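Local coordinates for bifunctional purine biosynthetic protein ADE5,7 (Cryptococcus neoformans var. grubii serotype A, PDB 7LVO) that catalyses the second and fifth steps of de novo purine synthesis, this N-terminal half being the part that joins glycine to phosphoribosylamine using ATP, at residues 92-98 and 119-125; 106-111 and 130-134; 315-319 and 331-337. One frame throughout, in Å; residues are numbered along the deposited sequence.

How the contacts relate
Contacts 1 and 2 belong to the N domain, contact 3 to the ATP-grasp part. Along the chain the segments of contacts 1 and 2 alternate, and their centres lie about 11 Å apart; the Phe125 ring joins them, with CE1 3.6 Å from Val109 CG2. Contact 3, its centre about 17 Å from that of contact 2, meets it through two aromatic rings, Phe133 CE2 lying 3.6 Å from Phe336 CE2. Contacts 1 and 3 do not touch, their nearest atoms being about 9 Å apart. Contact 3 holds Glu331 and Asn333, predicted magnesium ligands, and the side chain of Phe133 is about 12 Å from that of Asn333.

Contact 1 of 3, residues 92-98 and 119-125; sequences PAFRSIV and DGVEGAF
Phe94 lays its ring across the start of the helix that begins at Val121, and its neighbours meet it from different directions. Val121 sits over one face, its CB 4.2 Å from the ring centroid and displaced toward the rim, a CH-pi contact. Asp119 comes in the ring plane instead: its CB is 3.9 Å from Phe94 CZ, so the methylene does the touching. A second aromatic contact reverses the roles, since here the ring comes from the other segment. Val98 CG2 stands 3.9 Å from the centroid of Phe125, almost exactly over its centre, while Ile97 CG2 reaches the same ring obliquely. Ala124 presents its CB to Val98 CG2 at 3.8 Å and also touches the Phe94 ring obliquely. A methyl suits this spot, because the same atom lies only 3.3 Å from Ala93 O.

Helices 95-104 and 121-126 thus pack on each other beside the parallel sheet of the N domain, whose strand order 3-2-1-4 is Rossmann-like. Ile97 and Val121 both reach Leu43 of strand 38-44, and Phe125 rests on Val132 of the loop that follows its helix.

Farther out, the backbone sets these positions. Phe94 is an N-cap residue, and its CG, beside the backbone N and opposite the carbonyl carbon (chi1 -58°), carries the ring toward Val121; its carbonyl O accepts Val98 N at 2.9 Å. Gly120 ends one helix in a Schellman motif and caps the next. Its positive phi of 97° favours glycine, as a CB would jam against the preceding carbonyl. One water donates to Pro92 O at 2.6 Å and to Gly120 O at 2.9 Å, bridging the exposed Pro92 to the buried Gly120.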
loop_
_atom_site.group_PDB
_atom_site.type_symbol
_atom_site.label_atom_id
_atom_site.label_comp_id
_atom_site.label_asym_id
_atom_site.label_seq_id
_atom_site.Cartn_x
_atom_site.Cartn_y
_atom_site.Cartn_z
ATOM N N PRO A 92 -4.009 4.617 21.749
ATOM C CA PRO A 92 -4.695 5.351 20.678
ATOM C C PRO A 92 -4.415 6.850 20.702
ATOM O O PRO A 92 -5.036 7.599 19.955
ATOM C CB PRO A 92 -6.189 5.088 20.960
ATOM C CG PRO A 92 -6.230 4.148 22.164
ATOM C CD PRO A 92 -4.919 4.318 22.865
ATOM N N ALA A 93 -3.485 7.276 21.555
ATOM C CA ALA A 93 -3.229 8.696 21.750
ATOM C C ALA A 93 -2.236 9.259 20.739
ATOM O O ALA A 93 -2.477 10.322 20.160
ATOM C CB ALA A 93 -2.718 8.940 23.176
ATOM N N PHE A 94 -1.119 8.566 20.515
ATOM C CA PHE A 94 -0.057 9.071 19.650
ATOM C C PHE A 94 0.401 10.455 20.113
ATOM O O PHE A 94 0.688 11.343 19.303
ATOM C CB PHE A 94 -0.503 9.124 18.186
ATOM C CG PHE A 94 -0.936 7.796 17.625
ATOM C CD1 PHE A 94 -2.257 7.375 17.739
ATOM C CD2 PHE A 94 -0.029 6.976 16.975
ATOM C CE1 PHE A 94 -2.661 6.154 17.227
ATOM C CE2 PHE A 94 -0.423 5.755 16.450
ATOM C CZ PHE A 94 -1.739 5.343 16.578
ATOM N N ARG A 95 0.480 10.639 21.433
ATOM C CA ARG A 95 0.681 11.980 21.979
ATOM C C ARG A 95 1.966 12.617 21.459
ATOM O O ARG A 95 2.014 13.827 21.221
ATOM C CB ARG A 95 0.704 11.933 23.509
ATOM C CG ARG A 95 0.308 13.251 24.164
ATOM C CD ARG A 95 1.266 13.661 25.279
ATOM N NE ARG A 95 1.385 12.651 26.324
ATOM C CZ ARG A 95 2.410 11.815 26.449
ATOM N NH1 ARG A 95 3.433 11.842 25.608
ATOM N NH2 ARG A 95 2.410 10.933 27.444
ATOM N N SER A 96 3.017 11.817 21.278
ATOM C CA SER A 96 4.296 12.362 20.833
ATOM C C SER A 96 4.149 13.130 19.525
ATOM O O SER A 96 4.489 14.315 19.442
ATOM C CB SER A 96 5.319 11.238 20.684
ATOM O OG SER A 96 6.541 11.736 20.177
ATOM N N ILE A 97 3.636 12.469 18.486
ATOM C CA ILE A 97 3.560 13.113 17.178
ATOM C C ILE A 97 2.358 14.055 17.090
ATOM O O ILE A 97 2.400 15.049 16.351
ATOM C CB ILE A 97 3.516 12.047 16.069
ATOM C CG1 ILE A 97 3.630 12.700 14.691
ATOM C CG2 ILE A 97 2.233 11.239 16.153
ATOM C CD1 ILE A 97 4.921 13.473 14.475
ATOM N N VAL A 98 1.278 13.763 17.815
ATOM C CA VAL A 98 0.111 14.642 17.784
ATOM C C VAL A 98 0.432 15.971 18.450
ATOM O O VAL A 98 0.076 17.039 17.938
ATOM C CB VAL A 98 -1.093 13.954 18.448
ATOM C CG1 VAL A 98 -2.256 14.932 18.594
ATOM C CG2 VAL A 98 -1.515 12.738 17.635
ATOM N N ASP A 119 -4.770 1.409 14.083
ATOM C CA ASP A 119 -4.714 1.734 15.503
ATOM C C ASP A 119 -5.441 3.030 15.837
ATOM O O ASP A 119 -5.599 3.343 17.015
ATOM C CB ASP A 119 -3.258 1.819 15.960
ATOM C CG ASP A 119 -2.591 0.451 16.043
ATOM O OD1 ASP A 119 -3.288 -0.561 15.842
ATOM O OD2 ASP A 119 -1.372 0.389 16.314
ATOM N N GLY A 120 -5.885 3.781 14.834
ATOM C CA GLY A 120 -6.705 4.942 15.050
ATOM C C GLY A 120 -5.994 6.273 15.084
ATOM O O GLY A 120 -6.419 7.159 15.839
ATOM N N VAL A 121 -4.941 6.451 14.291
ATOM C CA VAL A 121 -4.223 7.719 14.289
ATOM C C VAL A 121 -5.129 8.851 13.816
ATOM O O VAL A 121 -4.962 10.003 14.231
ATOM C CB VAL A 121 -2.952 7.611 13.420
ATOM C CG1 VAL A 121 -3.324 7.443 11.950
ATOM C CG2 VAL A 121 -2.065 8.829 13.617
ATOM N N GLU A 122 -6.093 8.549 12.944
ATOM C CA GLU A 122 -6.982 9.585 12.433
ATOM C C GLU A 122 -7.765 10.244 13.562
ATOM O O GLU A 122 -7.885 11.475 13.604
ATOM C CB GLU A 122 -7.937 8.991 11.396
ATOM C CG GLU A 122 -8.756 10.018 10.622
ATOM C CD GLU A 122 -10.125 10.264 11.227
ATOM O OE1 GLU A 122 -10.462 9.639 12.255
ATOM O OE2 GLU A 122 -10.877 11.087 10.664
ATOM N N GLY A 123 -8.303 9.443 14.490
ATOM C CA GLY A 123 -9.015 10.008 15.618
ATOM C C GLY A 123 -8.136 10.846 16.517
ATOM O O GLY A 123 -8.595 11.858 17.067
ATOM N N ALA A 124 -6.869 10.451 16.675
ATOM C CA ALA A 124 -5.955 11.215 17.511
ATOM C C ALA A 124 -5.754 12.625 16.961
ATOM O O ALA A 124 -5.801 13.609 17.709
ATOM C CB ALA A 124 -4.616 10.482 17.617
ATOM N N PHE A 125 -5.517 12.742 15.652
ATOM C CA PHE A 125 -5.340 14.064 15.061
ATOM C C PHE A 125 -6.667 14.809 14.954
ATOM O O PHE A 125 -6.689 16.046 14.988
ATOM C CB PHE A 125 -4.686 13.948 13.688
ATOM C CG PHE A 125 -3.202 13.697 13.742
ATOM C CD1 PHE A 125 -2.322 14.733 13.997
ATOM C CD2 PHE A 125 -2.691 12.427 13.529
ATOM C CE1 PHE A 125 -0.961 14.506 14.048
ATOM C CE2 PHE A 125 -1.331 12.192 13.569
ATOM C CZ PHE A 125 -0.466 13.232 13.837
HETATM O O HOH W 1 -7.098 6.811 18.621
#

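Contact 2 of 3, residues 106-111 and 130-134; sequences IDLVVP and IPVFG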
loop_
_atom_site.group_PDB
_atom_site.type_symbol
_atom_site.label_atom_id
_atom_site.label_comp_id
_atom_site.label_asym_id
_atom_site.label_seq_id
_atom_site.Cartn_x
_atom_site.Cartn_y
_atom_site.Cartn_z
ATOM N N ILE A 106 0.740 21.866 11.728
ATOM C CA ILE A 106 0.647 20.985 10.572
ATOM C C ILE A 106 -0.759 21.074 9.996
ATOM O O ILE A 106 -1.752 21.006 10.730
ATOM C CB ILE A 106 0.998 19.542 10.961
ATOM C CG1 ILE A 106 2.460 19.450 11.393
ATOM C CG2 ILE A 106 0.708 18.590 9.799
ATOM C CD1 ILE A 106 3.462 19.816 10.317
ATOM N N ASP A 107 -0.849 21.228 8.674
ATOM C CA ASP A 107 -2.127 21.373 8.002
ATOM C C ASP A 107 -2.696 20.058 7.509
ATOM O O ASP A 107 -3.892 20.000 7.194
ATOM C CB ASP A 107 -1.982 22.325 6.810
ATOM C CG ASP A 107 -1.476 23.696 7.219
ATOM O OD1 ASP A 107 -2.144 24.353 8.051
ATOM O OD2 ASP A 107 -0.407 24.106 6.713
ATOM N N LEU A 108 -1.885 19.005 7.436
ATOM C CA LEU A 108 -2.354 17.728 6.911
ATOM C C LEU A 108 -1.377 16.630 7.309
ATOM O O LEU A 108 -0.166 16.834 7.277
ATOM C CB LEU A 108 -2.495 17.776 5.384
ATOM C CG LEU A 108 -2.924 16.478 4.699
ATOM C CD1 LEU A 108 -4.353 16.123 5.062
ATOM C CD2 LEU A 108 -2.749 16.585 3.190
ATOM N N VAL A 109 -1.921 15.473 7.674
ATOM C CA VAL A 109 -1.144 14.294 8.033
ATOM C C VAL A 109 -1.521 13.174 7.074
ATOM O O VAL A 109 -2.713 12.901 6.867
ATOM C CB VAL A 109 -1.390 13.867 9.491
ATOM C CG1 VAL A 109 -0.601 12.609 9.821
ATOM C CG2 VAL A 109 -1.031 14.990 10.441
ATOM N N VAL A 110 -0.510 12.545 6.477
ATOM C CA VAL A 110 -0.711 11.443 5.544
ATOM C C VAL A 110 -0.048 10.191 6.110
ATOM O O VAL A 110 1.156 9.981 5.896
ATOM C CB VAL A 110 -0.152 11.782 4.153
ATOM C CG1 VAL A 110 -0.444 10.656 3.165
ATOM C CG2 VAL A 110 -0.712 13.103 3.658
ATOM N N PRO A 111 -0.771 9.354 6.855
ATOM C CA PRO A 111 -0.179 8.094 7.327
ATOM C C PRO A 111 0.045 7.131 6.168
ATOM O O PRO A 111 -0.839 6.922 5.331
ATOM C CB PRO A 111 -1.216 7.554 8.319
ATOM C CG PRO A 111 -2.071 8.755 8.686
ATOM C CD PRO A 111 -2.101 9.598 7.438
ATOM N N ILE A 130 -6.500 18.624 13.304
ATOM C CA ILE A 130 -5.545 18.459 12.204
ATOM C C ILE A 130 -6.115 17.399 11.272
ATOM O O ILE A 130 -6.239 16.226 11.682
ATOM C CB ILE A 130 -4.160 18.065 12.723
ATOM C CG1 ILE A 130 -3.589 19.173 13.610
ATOM C CG2 ILE A 130 -3.213 17.764 11.556
ATOM C CD1 ILE A 130 -2.281 18.808 14.290
ATOM N N PRO A 131 -6.460 17.732 10.026
ATOM C CA PRO A 131 -7.075 16.737 9.143
ATOM C C PRO A 131 -6.087 15.658 8.725
ATOM O O PRO A 131 -4.874 15.874 8.667
ATOM C CB PRO A 131 -7.537 17.564 7.934
ATOM C CG PRO A 131 -6.624 18.748 7.920
ATOM C CD PRO A 131 -6.319 19.055 9.369
ATOM N N VAL A 132 -6.636 14.486 8.406
ATOM C CA VAL A 132 -5.851 13.313 8.058
ATOM C C VAL A 132 -6.349 12.753 6.730
ATOM O O VAL A 132 -7.552 12.509 6.561
ATOM C CB VAL A 132 -5.936 12.232 9.151
ATOM C CG1 VAL A 132 -5.317 10.924 8.645
ATOM C CG2 VAL A 132 -5.256 12.708 10.428
ATOM N N PHE A 133 -5.431 12.559 5.790
ATOM C CA PHE A 133 -5.730 11.815 4.569
ATOM C C PHE A 133 -5.638 10.334 4.914
ATOM O O PHE A 133 -4.565 9.724 4.868
ATOM C CB PHE A 133 -4.782 12.174 3.442
ATOM C CG PHE A 133 -5.022 11.380 2.179
ATOM C CD1 PHE A 133 -6.039 11.734 1.302
ATOM C CD2 PHE A 133 -4.254 10.274 1.890
ATOM C CE1 PHE A 133 -6.258 11.005 0.151
ATOM C CE2 PHE A 133 -4.468 9.536 0.744
ATOM C CZ PHE A 133 -5.469 9.900 -0.129
ATOM N N GLY A 134 -6.777 9.754 5.274
ATOM C CA GLY A 134 -6.847 8.372 5.676
ATOM C C GLY A 134 -8.156 8.070 6.370
ATOM O O GLY A 134 -8.909 8.972 6.740
HETATM O O HOH W 2 -3.212 7.366 4.301
#
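Val109 and Val132 pair through a single beta bridge, by which residues 130-134 run alongside strand 108-111, the edge of the N domain's Rossmann-like parallel sheet, in the same general direction. Val109 uses both its backbone polar groups: its N donates to Pro131 O at 3.1 Å, in the carbonyl plane, and its O receives Phe133 N at 2.9 Å.

The tight part is apolar and lies on both flanks of this bridge. On one, Val109 CG2 meets Ile130 CG2 at 3.7 Å and Val132 CG1 meets Pro111 CD at 3.7 Å; of these beta-branched side chains, Val109 and Val132 also pack against Phe125 of helix 121-126, and Ile130 against Ala101 of helix 95-104. On the other, Leu108 CD1 lies 4.3 Å from Phe133 CB, and Val110 CG1 approaches Phe133 CD2 obliquely at 4.0 Å. Because Phe133 CG is opposite its own backbone N (chi1 178°), the ring swings away from the strand, to pack on Leu358 and Cys361 of helix 354-362.

The solvent side is at Asp107 and Pro131, both partly exposed. Few atoms meet there: Pro131 rests its ring carbons mainly on the Asp107 carbonyl, closely, while the Asp107 carboxylate turns away to accept Ser39 N. At the other, buried end a water spans the chains, donating to Pro111 O at 2.6 Å and to Phe133 O at 2.8 Å.

Contact 3 of 3, residues 315-319 and 331-337; sequences MLFTG and EYNVRFG
Strand 315-319 and strand 331-333 run antiparallel, their axes approaching to 4.7 Å with N-to-C directions 155° apart, as the two arms of a beta hairpin whose second strand edges a sheet of the ATP-grasp domain. Phe317 and Asn333 form a hydrogen-bonded pair with two short bonds, Phe317 N to Asn333 O and Asn333 N to Phe317 O, each 2.6 Å; Gly319 N then reaches Glu331 O at 3.0 Å. Glu331 and Asn333, predicted magnesium ligands, project from the same face as Phe317.

The Phe317 ring lies alongside the Asn333 side chain, CD1 near its CB, and Gly337 suits its place because a CB there would collide with Phe317 CE2. The opposite face carries Thr318 and Tyr332, side by side; Thr318 OG1 meets the Tyr332 ring at its edge, 3.8 Å from CD1, while the Tyr332 hydroxyl is hydrogen-bonded to Thr301 OG1.

Past the end of strand 331-333, Phe336 is covered on one face by the long, unbranched Met315 side chain, which bends at chi2 (46°) and chi3; its CG is 3.9 Å from the ring centroid and its sulfur more distant above the same face, a Met-aromatic contact. Where direct pairing has ended, a water accepts from Met315 N at 2.8 Å and donates to Val334 O at 2.8 Å.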
loop_
_atom_site.group_PDB
_atom_site.type_symbol
_atom_site.label_atom_id
_atom_site.label_comp_id
_atom_site.label_asym_id
_atom_site.label_seq_id
_atom_site.Cartn_x
_atom_site.Cartn_y
_atom_site.Cartn_z
ATOM N N MET A 315 -7.084 6.793 0.656
ATOM C CA MET A 315 -6.653 5.988 -0.482
ATOM C C MET A 315 -7.173 4.569 -0.282
ATOM O O MET A 315 -6.704 3.845 0.602
ATOM C CB MET A 315 -5.128 6.007 -0.618
ATOM C CG MET A 315 -4.560 4.907 -1.506
ATOM S SD MET A 315 -5.456 4.697 -3.060
ATOM C CE MET A 315 -5.318 6.338 -3.764
ATOM N N LEU A 316 -8.139 4.173 -1.113
ATOM C CA LEU A 316 -8.665 2.815 -1.104
ATOM C C LEU A 316 -7.849 1.963 -2.072
ATOM O O LEU A 316 -7.927 2.147 -3.291
ATOM C CB LEU A 316 -10.145 2.806 -1.474
ATOM C CG LEU A 316 -10.800 1.427 -1.492
ATOM C CD1 LEU A 316 -10.892 0.873 -0.082
ATOM C CD2 LEU A 316 -12.169 1.480 -2.155
ATOM N N PHE A 317 -7.059 1.041 -1.530
ATOM C CA PHE A 317 -6.262 0.103 -2.320
ATOM C C PHE A 317 -6.978 -1.247 -2.295
ATOM O O PHE A 317 -7.014 -1.925 -1.258
ATOM C CB PHE A 317 -4.844 -0.015 -1.761
ATOM C CG PHE A 317 -3.974 -1.007 -2.489
ATOM C CD1 PHE A 317 -4.182 -2.371 -2.350
ATOM C CD2 PHE A 317 -2.938 -0.576 -3.297
ATOM C CE1 PHE A 317 -3.380 -3.283 -3.015
ATOM C CE2 PHE A 317 -2.129 -1.489 -3.961
ATOM C CZ PHE A 317 -2.356 -2.842 -3.814
ATOM N N THR A 318 -7.536 -1.641 -3.433
ATOM C CA THR A 318 -8.267 -2.894 -3.561
ATOM C C THR A 318 -7.420 -3.877 -4.357
ATOM O O THR A 318 -7.049 -3.598 -5.501
ATOM C CB THR A 318 -9.620 -2.677 -4.244
ATOM O OG1 THR A 318 -10.329 -1.638 -3.567
ATOM C CG2 THR A 318 -10.442 -3.954 -4.220
ATOM N N GLY A 319 -7.086 -5.005 -3.735
ATOM C CA GLY A 319 -6.357 -6.051 -4.417
ATOM C C GLY A 319 -7.288 -7.066 -5.036
ATOM O O GLY A 319 -8.021 -7.754 -4.318
ATOM N N GLU A 331 -8.451 -8.589 -0.879
ATOM C CA GLU A 331 -8.308 -7.857 0.372
ATOM C C GLU A 331 -8.396 -6.366 0.099
ATOM O O GLU A 331 -8.079 -5.902 -1.001
ATOM C CB GLU A 331 -6.972 -8.183 1.057
ATOM C CG GLU A 331 -5.755 -7.819 0.220
ATOM C CD GLU A 331 -4.451 -8.256 0.859
ATOM O OE1 GLU A 331 -4.490 -9.114 1.767
ATOM O OE2 GLU A 331 -3.390 -7.736 0.455
ATOM N N TYR A 332 -8.837 -5.625 1.113
ATOM C CA TYR A 332 -8.822 -4.171 1.089
ATOM C C TYR A 332 -7.582 -3.680 1.832
ATOM O O TYR A 332 -7.269 -4.172 2.923
ATOM C CB TYR A 332 -10.076 -3.578 1.742
ATOM C CG TYR A 332 -11.351 -3.724 0.952
ATOM C CD1 TYR A 332 -11.500 -3.115 -0.287
ATOM C CD2 TYR A 332 -12.421 -4.445 1.455
ATOM C CE1 TYR A 332 -12.670 -3.239 -1.007
ATOM C CE2 TYR A 332 -13.600 -4.574 0.741
ATOM C CZ TYR A 332 -13.717 -3.971 -0.489
ATOM O OH TYR A 332 -14.887 -4.100 -1.193
ATOM N N ASN A 333 -6.878 -2.725 1.239
ATOM C CA ASN A 333 -5.857 -1.944 1.920
ATOM C C ASN A 333 -6.305 -0.485 1.912
ATOM O O ASN A 333 -6.815 0.012 0.895
ATOM C CB ASN A 333 -4.497 -2.101 1.252
ATOM C CG ASN A 333 -3.891 -3.485 1.488
ATOM O OD1 ASN A 333 -4.586 -4.435 1.852
ATOM N ND2 ASN A 333 -2.587 -3.597 1.287
ATOM N N VAL A 334 -6.122 0.196 3.043
ATOM C CA VAL A 334 -6.731 1.508 3.240
ATOM C C VAL A 334 -5.687 2.610 3.192
ATOM O O VAL A 334 -5.806 3.626 3.889
ATOM C CB VAL A 334 -7.514 1.557 4.567
ATOM C CG1 VAL A 334 -8.651 0.518 4.563
ATOM C CG2 VAL A 334 -6.577 1.329 5.749
ATOM N N ARG A 335 -4.660 2.419 2.371
ATOM C CA ARG A 335 -3.608 3.410 2.205
ATOM C C ARG A 335 -2.858 3.103 0.918
ATOM O O ARG A 335 -3.076 2.071 0.279
ATOM C CB ARG A 335 -2.661 3.427 3.409
ATOM C CG ARG A 335 -2.419 2.069 4.066
ATOM C CD ARG A 335 -1.844 1.060 3.103
ATOM N NE ARG A 335 -1.640 -0.244 3.731
ATOM C CZ ARG A 335 -1.126 -1.301 3.116
ATOM N NH1 ARG A 335 -0.732 -1.240 1.857
ATOM N NH2 ARG A 335 -1.004 -2.444 3.781
ATOM N N PHE A 336 -1.976 4.024 0.538
ATOM C CA PHE A 336 -1.163 3.816 -0.651
ATOM C C PHE A 336 -0.369 2.517 -0.535
ATOM O O PHE A 336 -0.016 2.072 0.560
ATOM C CB PHE A 336 -0.217 4.990 -0.874
ATOM C CG PHE A 336 -0.874 6.186 -1.501
ATOM C CD1 PHE A 336 -1.151 6.201 -2.852
ATOM C CD2 PHE A 336 -1.211 7.299 -0.737
ATOM C CE1 PHE A 336 -1.762 7.297 -3.435
ATOM C CE2 PHE A 336 -1.807 8.397 -1.320
ATOM C CZ PHE A 336 -2.085 8.396 -2.667
ATOM N N GLY A 337 -0.102 1.899 -1.686
ATOM C CA GLY A 337 0.620 0.650 -1.738
ATOM C C GLY A 337 2.097 0.851 -2.031
ATOM O O GLY A 337 2.521 1.877 -2.559
HETATM O O HOH W 3 -5.661 6.332 3.043
#